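Local coordinates for ATP:cob(I)alamin adenosyltransferase (PDB 5CX7), which converts cob(I)alamin with ATP to adenosylcobalamin, the cofactor of propanediol dehydratase, and binds haem through its C-terminal domain, at the interface of chains A and B. Sequence-based numbering; all coordinates share one arbitrary frame. Chains: chain A/B, ATP:cob(I)alamin adenosyltransferase.

Contacts 1 and 2 are neighbouring patches of one chain A–chain B interface, the centres of their C-alpha atoms about 13 Å apart, and A:Val58 belongs to both. The two chains use the same long helix differently: contact 1 sets the early part of helix 59-72 of chain A against helix 93-96 of chain B, contact 2 uses the final turns of helix 59-73 of chain B. The interface is accordingly not an exact two-fold. The arrangement may be head-to-tail and might repeat within the deposited assembly of eight chains, although the structure alone does not show which oligomer operates in the cell.

Contact 1: the interface of chains A and B. Residues chain A 58, 61-62, 65, 94, 99, 101-104; chain B 90-91, 93, 95-97.
At the apolar centre, the ring of A:Phe104 is filled on both faces: its chi1 of 46° places it between A:Val102 CG1, 3.7 Å above the plane, and B:Leu90 CD2, over the opposite face at 3.6 Å. B:His96 turns its ND1–CE1 edge to the CE2 corner of A:Phe104 from the side of A:Val102; B:His96 ND1 is 3.3 Å from A:Phe104 CE2, the planes 66° apart, edge-to-face. The imidazole takes A:Val102 CA over one face, toward the rim. Helix 93-96 of chain B thus inserts B:His96, the most deeply hidden residue here (122 Å²), against helix 59-72 and loop 99-104 of chain A; the structure alone does not show whether this contact between copies is biological. B:Leu97 crosses A:Val58 and A:Leu62 at about a right angle: CD1 meets A:Val58 CG1 at 3.6 Å, whereas CD2 touches A:Leu62 CD2 and A:Glu61 from CB to CD.

Toward the rim, the extended A:Lys65 brings its amine NZ to B:His96 O at 2.7 Å, nearly along the C=O axis (165°). A:Glu61 OE2, also 2.7 Å from A:Lys65 NZ, uses its anti lone pair in a salt bridge that should favour the charged amine. A:Gly99 O, 2.9 Å from A:Lys65 NZ, is approached from above the carbonyl plane. Elsewhere, a water joins A:Glu94 OE1, A:Thr103 OG1 and B:His96 NE2, the last 3.1 Å from the water oxygen.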
loop_
_atom_site.group_PDB
_atom_site.type_symbol
_atom_site.label_atom_id
_atom_site.label_comp_id
_atom_site.label_asym_id
_atom_site.label_seq_id
_atom_site.Cartn_x
_atom_site.Cartn_y
_atom_site.Cartn_z
ATOM N N VAL A 58 -1.400 -19.124 -1.717
ATOM C CA VAL A 58 -0.301 -18.238 -2.188
ATOM C C VAL A 58 -0.234 -18.213 -3.699
ATOM O O VAL A 58 0.170 -17.223 -4.275
ATOM C CB VAL A 58 1.068 -18.573 -1.611
ATOM C CG1 VAL A 58 1.093 -18.290 -0.118
ATOM C CG2 VAL A 58 1.514 -20.017 -1.962
ATOM N N GLU A 61 -1.582 -15.399 -5.895
ATOM C CA GLU A 61 -0.718 -14.239 -6.125
ATOM C C GLU A 61 0.514 -14.625 -6.959
ATOM O O GLU A 61 0.916 -13.829 -7.813
ATOM C CB GLU A 61 -0.359 -13.639 -4.746
ATOM C CG GLU A 61 0.534 -12.404 -4.773
ATOM C CD GLU A 61 0.534 -11.635 -3.442
ATOM O OE1 GLU A 61 -0.290 -11.951 -2.498
ATOM O OE2 GLU A 61 1.349 -10.695 -3.288
ATOM N N LEU A 62 1.120 -15.791 -6.670
ATOM C CA LEU A 62 2.371 -16.153 -7.324
ATOM C C LEU A 62 2.206 -16.381 -8.838
ATOM O O LEU A 62 3.106 -16.006 -9.571
ATOM C CB LEU A 62 3.031 -17.306 -6.640
ATOM C CG LEU A 62 3.541 -17.104 -5.187
ATOM C CD1 LEU A 62 3.962 -18.402 -4.633
ATOM C CD2 LEU A 62 4.640 -16.091 -5.094
ATOM N N LYS A 65 1.953 -13.167 -10.838
ATOM C CA LYS A 65 3.248 -12.492 -10.761
ATOM C C LYS A 65 4.324 -13.158 -11.603
ATOM O O LYS A 65 5.193 -12.468 -12.170
ATOM C CB LYS A 65 3.697 -12.343 -9.271
ATOM C CG LYS A 65 2.856 -11.356 -8.527
ATOM C CD LYS A 65 3.263 -11.239 -7.075
ATOM C CE LYS A 65 2.621 -9.982 -6.484
ATOM N NZ LYS A 65 3.124 -9.763 -5.110
ATOM N N GLU A 94 13.635 -8.222 -5.791
ATOM C CA GLU A 94 12.259 -8.528 -5.334
ATOM C C GLU A 94 11.690 -7.488 -4.400
ATOM O O GLU A 94 10.468 -7.214 -4.436
ATOM C CB GLU A 94 12.161 -9.924 -4.717
ATOM C CG GLU A 94 12.833 -10.147 -3.413
ATOM C CD GLU A 94 14.351 -10.298 -3.455
ATOM O OE1 GLU A 94 14.961 -10.477 -4.524
ATOM O OE2 GLU A 94 14.966 -10.110 -2.362
ATOM N N GLY A 99 7.556 -6.631 -4.635
ATOM C CA GLY A 99 6.972 -7.966 -4.708
ATOM C C GLY A 99 6.305 -8.286 -6.033
ATOM O O GLY A 99 5.764 -9.349 -6.148
ATOM N N VAL A 101 7.855 -9.027 -8.859
ATOM C CA VAL A 101 8.646 -10.001 -9.562
ATOM C C VAL A 101 8.866 -11.204 -8.696
ATOM O O VAL A 101 9.063 -11.097 -7.464
ATOM C CB VAL A 101 9.968 -9.520 -10.119
ATOM C CG1 VAL A 101 9.729 -8.445 -11.178
ATOM C CG2 VAL A 101 10.933 -9.061 -9.022
ATOM N N VAL A 102 8.747 -12.384 -9.310
ATOM C CA VAL A 102 9.001 -13.625 -8.614
ATOM C C VAL A 102 10.217 -14.192 -9.306
ATOM O O VAL A 102 10.211 -14.334 -10.565
ATOM C CB VAL A 102 7.750 -14.578 -8.656
ATOM C CG1 VAL A 102 8.107 -16.028 -8.214
ATOM C CG2 VAL A 102 6.627 -14.044 -7.806
ATOM N N THR A 103 11.134 -14.743 -8.531
ATOM C CA THR A 103 12.445 -15.144 -9.051
ATOM C C THR A 103 12.750 -16.606 -8.971
ATOM O O THR A 103 13.942 -17.032 -9.060
ATOM C CB THR A 103 13.533 -14.284 -8.303
ATOM O OG1 THR A 103 13.381 -14.472 -6.909
ATOM C CG2 THR A 103 13.285 -12.818 -8.618
ATOM N N PHE A 104 11.740 -17.418 -8.723
ATOM C CA PHE A 104 11.900 -18.856 -8.775
ATOM C C PHE A 104 10.954 -19.365 -9.934
ATOM O O PHE A 104 10.069 -18.671 -10.388
ATOM C CB PHE A 104 11.635 -19.626 -7.464
ATOM C CG PHE A 104 10.405 -19.242 -6.731
ATOM C CD1 PHE A 104 9.115 -19.691 -7.134
ATOM C CD2 PHE A 104 10.467 -18.406 -5.620
ATOM C CE1 PHE A 104 7.977 -19.328 -6.437
ATOM C CE2 PHE A 104 9.290 -18.014 -4.946
ATOM C CZ PHE A 104 8.045 -18.474 -5.344
ATOM N N LEU B 90 12.705 -21.396 -2.650
ATOM C CA LEU B 90 11.797 -20.270 -2.525
ATOM C C LEU B 90 12.438 -19.019 -1.936
ATOM O O LEU B 90 11.768 -18.218 -1.312
ATOM C CB LEU B 90 10.581 -20.684 -1.755
ATOM C CG LEU B 90 9.783 -21.867 -2.280
ATOM C CD1 LEU B 90 8.646 -22.226 -1.350
ATOM C CD2 LEU B 90 9.297 -21.644 -3.730
ATOM N N TYR B 91 13.678 -18.799 -2.204
ATOM C CA TYR B 91 14.386 -17.571 -1.785
ATOM C C TYR B 91 13.595 -16.360 -2.316
ATOM O O TYR B 91 13.115 -16.374 -3.483
ATOM C CB TYR B 91 15.806 -17.539 -2.343
ATOM C CG TYR B 91 16.422 -16.210 -2.129
ATOM C CD1 TYR B 91 16.861 -15.825 -0.855
ATOM C CD2 TYR B 91 16.600 -15.322 -3.180
ATOM C CE1 TYR B 91 17.462 -14.581 -0.615
ATOM C CE2 TYR B 91 17.163 -14.077 -2.944
ATOM C CZ TYR B 91 17.597 -13.718 -1.661
ATOM O OH TYR B 91 18.058 -12.462 -1.476
ATOM N N LEU B 93 10.596 -15.350 -1.121
ATOM C CA LEU B 93 9.172 -15.542 -0.973
ATOM C C LEU B 93 8.499 -14.514 -0.132
ATOM O O LEU B 93 7.419 -14.056 -0.488
ATOM C CB LEU B 93 8.915 -16.949 -0.361
ATOM C CG LEU B 93 7.447 -17.361 -0.269
ATOM C CD1 LEU B 93 6.886 -17.651 -1.664
ATOM C CD2 LEU B 93 7.319 -18.563 0.619
ATOM N N SER B 95 9.179 -11.398 0.295
ATOM C CA SER B 95 8.953 -10.233 -0.496
ATOM C C SER B 95 7.953 -10.438 -1.599
ATOM O O SER B 95 7.161 -9.499 -1.926
ATOM C CB SER B 95 10.263 -9.731 -1.126
ATOM O OG SER B 95 11.166 -9.402 -0.101
ATOM N N HIS B 96 8.019 -11.586 -2.259
ATOM C CA HIS B 96 7.043 -11.881 -3.389
ATOM C C HIS B 96 5.603 -11.778 -2.934
ATOM O O HIS B 96 4.772 -11.355 -3.679
ATOM C CB HIS B 96 7.241 -13.243 -3.941
ATOM C CG HIS B 96 8.621 -13.545 -4.400
ATOM N ND1 HIS B 96 9.184 -14.786 -4.274
ATOM C CD2 HIS B 96 9.571 -12.762 -4.936
ATOM C CE1 HIS B 96 10.403 -14.771 -4.774
ATOM N NE2 HIS B 96 10.669 -13.544 -5.161
ATOM N N LEU B 97 5.330 -12.185 -1.694
ATOM C CA LEU B 97 4.050 -12.094 -1.114
ATOM C C LEU B 97 3.789 -10.842 -0.249
ATOM O O LEU B 97 2.862 -10.872 0.571
ATOM C CB LEU B 97 3.825 -13.417 -0.329
ATOM C CG LEU B 97 3.782 -14.622 -1.294
ATOM C CD1 LEU B 97 3.725 -15.884 -0.522
ATOM C CD2 LEU B 97 2.608 -14.530 -2.254
HETATM O O HOH W 1 17.478 -10.630 -3.610
HETATM O O HOH W 2 14.106 -16.872 -6.009
HETATM O O HOH W 3 13.665 -12.864 -5.032
#

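Contact 2: the interface of chains A and B. Residues chain A 56-58; chain B 68, 71-74, 101.
The oxygen of water 4 is the best-held polar atom, and at least two bonds grip it, one from each chain. The backbone A:Leu57 N lies 3.0 Å from the oxygen of water 4, with 156° at the hydrogen. On the other side the same water oxygen is 2.7 Å from B:Val71 O, so it bridges the two main chains. The next amide along, A:Val58 N, points almost straight at B:Ala72 O (170° at the hydrogen), but at 3.4 Å that hydrogen bond is weak. Both carbonyls belong to the last turn of helix 59-73 of chain B, and both amides immediately precede helix 59-72 of chain A. A helix C-terminal end thus faces the start of another helix, a pairing whose dipoles may reinforce these modest bonds.

Three consecutive side chains of chain A spread around that helix end. A:Leu56 directs CD2 obliquely onto the extended aliphatic chain of B:Lys74, 3.6 Å from its CD and touching CG as well, so the lysine contributes methylenes here. A:Leu57 lays CB against B:Ala72 CB at 3.9 Å, while its CD1 reaches the fringe of B:Trp68 and B:Val71. A:Val58 divides its methyls: CG2, in the crowded position between N and carbonyl carbon, meets B:Met73 SD at 3.5 Å, and CG1 meets B:Ala72 CB at 3.7 Å. The sulphur gets there because B:Met73 bends at chi2 (-92°) and chi3, crossing the valine at about a right angle.

Within chain B, B:Ala72 CB rests on one face of the B:Trp68 ring, 3.4 Å above its plane and offset toward the rim, and B:Val101 CG1 lies at the ring edge, in plane. These second-shell contacts probably help to fix the indole, whose six-membered-ring atom CH2 borders A:Val58 CG1. Whether or not it does so in the cell, which the structure alone does not show, the site joins two copies in this crystal assembly by seating a leucine-leucine-valine segment on a helix end, apolar contact supplemented by a water bridge.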
loop_
_atom_site.group_PDB
_atom_site.type_symbol
_atom_site.label_atom_id
_atom_site.label_comp_id
_atom_site.label_asym_id
_atom_site.label_seq_id
_atom_site.Cartn_x
_atom_site.Cartn_y
_atom_site.Cartn_z
ATOM N N LEU A 56 -2.957 -24.031 -3.425
ATOM C CA LEU A 56 -2.402 -23.253 -2.320
ATOM C C LEU A 56 -2.933 -21.849 -2.476
ATOM O O LEU A 56 -2.819 -21.224 -3.557
ATOM C CB LEU A 56 -0.867 -23.206 -2.323
ATOM C CG LEU A 56 -0.090 -24.475 -2.066
ATOM C CD1 LEU A 56 1.422 -24.210 -2.140
ATOM C CD2 LEU A 56 -0.453 -25.063 -0.711
ATOM N N LEU A 57 -3.336 -21.237 -1.399
ATOM C CA LEU A 57 -3.760 -19.808 -1.478
ATOM C C LEU A 57 -2.675 -18.890 -2.074
ATOM O O LEU A 57 -3.055 -17.919 -2.781
ATOM C CB LEU A 57 -4.233 -19.223 -0.154
ATOM C CG LEU A 57 -5.457 -19.796 0.570
ATOM C CD1 LEU A 57 -5.738 -18.978 1.820
ATOM C CD2 LEU A 57 -6.669 -19.734 -0.361
ATOM N N VAL A 58 -1.400 -19.124 -1.717
ATOM C CA VAL A 58 -0.301 -18.238 -2.188
ATOM C C VAL A 58 -0.234 -18.213 -3.699
ATOM O O VAL A 58 0.170 -17.223 -4.275
ATOM C CB VAL A 58 1.068 -18.573 -1.611
ATOM C CG1 VAL A 58 1.093 -18.290 -0.118
ATOM C CG2 VAL A 58 1.514 -20.017 -1.962
ATOM N N TRP B 68 -2.106 -17.526 8.917
ATOM C CA TRP B 68 -2.448 -17.430 7.511
ATOM C C TRP B 68 -1.472 -18.239 6.651
ATOM O O TRP B 68 -1.881 -18.963 5.725
ATOM C CB TRP B 68 -2.508 -15.966 7.053
ATOM C CG TRP B 68 -2.986 -15.798 5.629
ATOM C CD1 TRP B 68 -4.297 -15.804 5.211
ATOM C CD2 TRP B 68 -2.209 -15.783 4.426
ATOM N NE1 TRP B 68 -4.374 -15.637 3.864
ATOM C CE2 TRP B 68 -3.121 -15.662 3.343
ATOM C CE3 TRP B 68 -0.850 -15.825 4.163
ATOM C CZ2 TRP B 68 -2.721 -15.612 1.990
ATOM C CZ3 TRP B 68 -0.445 -15.731 2.856
ATOM C CH2 TRP B 68 -1.393 -15.664 1.775
ATOM N N VAL B 71 -2.014 -22.061 6.570
ATOM C CA VAL B 71 -3.033 -22.486 5.573
ATOM C C VAL B 71 -2.650 -22.217 4.149
ATOM O O VAL B 71 -2.893 -23.079 3.265
ATOM C CB VAL B 71 -4.491 -22.030 5.841
ATOM C CG1 VAL B 71 -4.848 -22.351 7.299
ATOM C CG2 VAL B 71 -4.769 -20.649 5.518
ATOM N N ALA B 72 -2.051 -21.048 3.910
ATOM C CA ALA B 72 -1.773 -20.619 2.541
ATOM C C ALA B 72 -0.660 -21.484 1.849
ATOM O O ALA B 72 -0.647 -21.514 0.602
ATOM C CB ALA B 72 -1.400 -19.145 2.527
ATOM N N MET B 73 0.248 -22.044 2.655
ATOM C CA MET B 73 1.280 -22.943 2.210
ATOM C C MET B 73 1.084 -24.365 2.683
ATOM O O MET B 73 1.909 -25.224 2.376
ATOM C CB MET B 73 2.581 -22.401 2.641
ATOM C CG MET B 73 2.825 -21.052 2.021
ATOM S SD MET B 73 3.715 -21.142 0.482
ATOM C CE MET B 73 5.111 -22.010 0.641
ATOM N N LYS B 74 0.011 -24.667 3.422
ATOM C CA LYS B 74 -0.279 -26.019 3.928
ATOM C C LYS B 74 0.854 -26.612 4.676
ATOM O O LYS B 74 1.238 -27.760 4.463
ATOM C CB LYS B 74 -0.776 -26.978 2.813
ATOM C CG LYS B 74 -2.083 -26.535 2.183
ATOM C CD LYS B 74 -2.474 -27.504 1.035
ATOM C CE LYS B 74 -3.704 -26.983 0.284
ATOM N NZ LYS B 74 -4.008 -27.881 -0.883
ATOM N N VAL B 101 3.536 -13.793 4.313
ATOM C CA VAL B 101 4.039 -15.034 4.827
ATOM C C VAL B 101 5.185 -14.809 5.847
ATOM O O VAL B 101 5.990 -13.918 5.628
ATOM C CB VAL B 101 4.504 -16.026 3.783
ATOM C CG1 VAL B 101 3.297 -16.433 2.939
ATOM C CG2 VAL B 101 5.661 -15.533 2.944
HETATM O O HOH W 4 -4.021 -23.162 0.853
#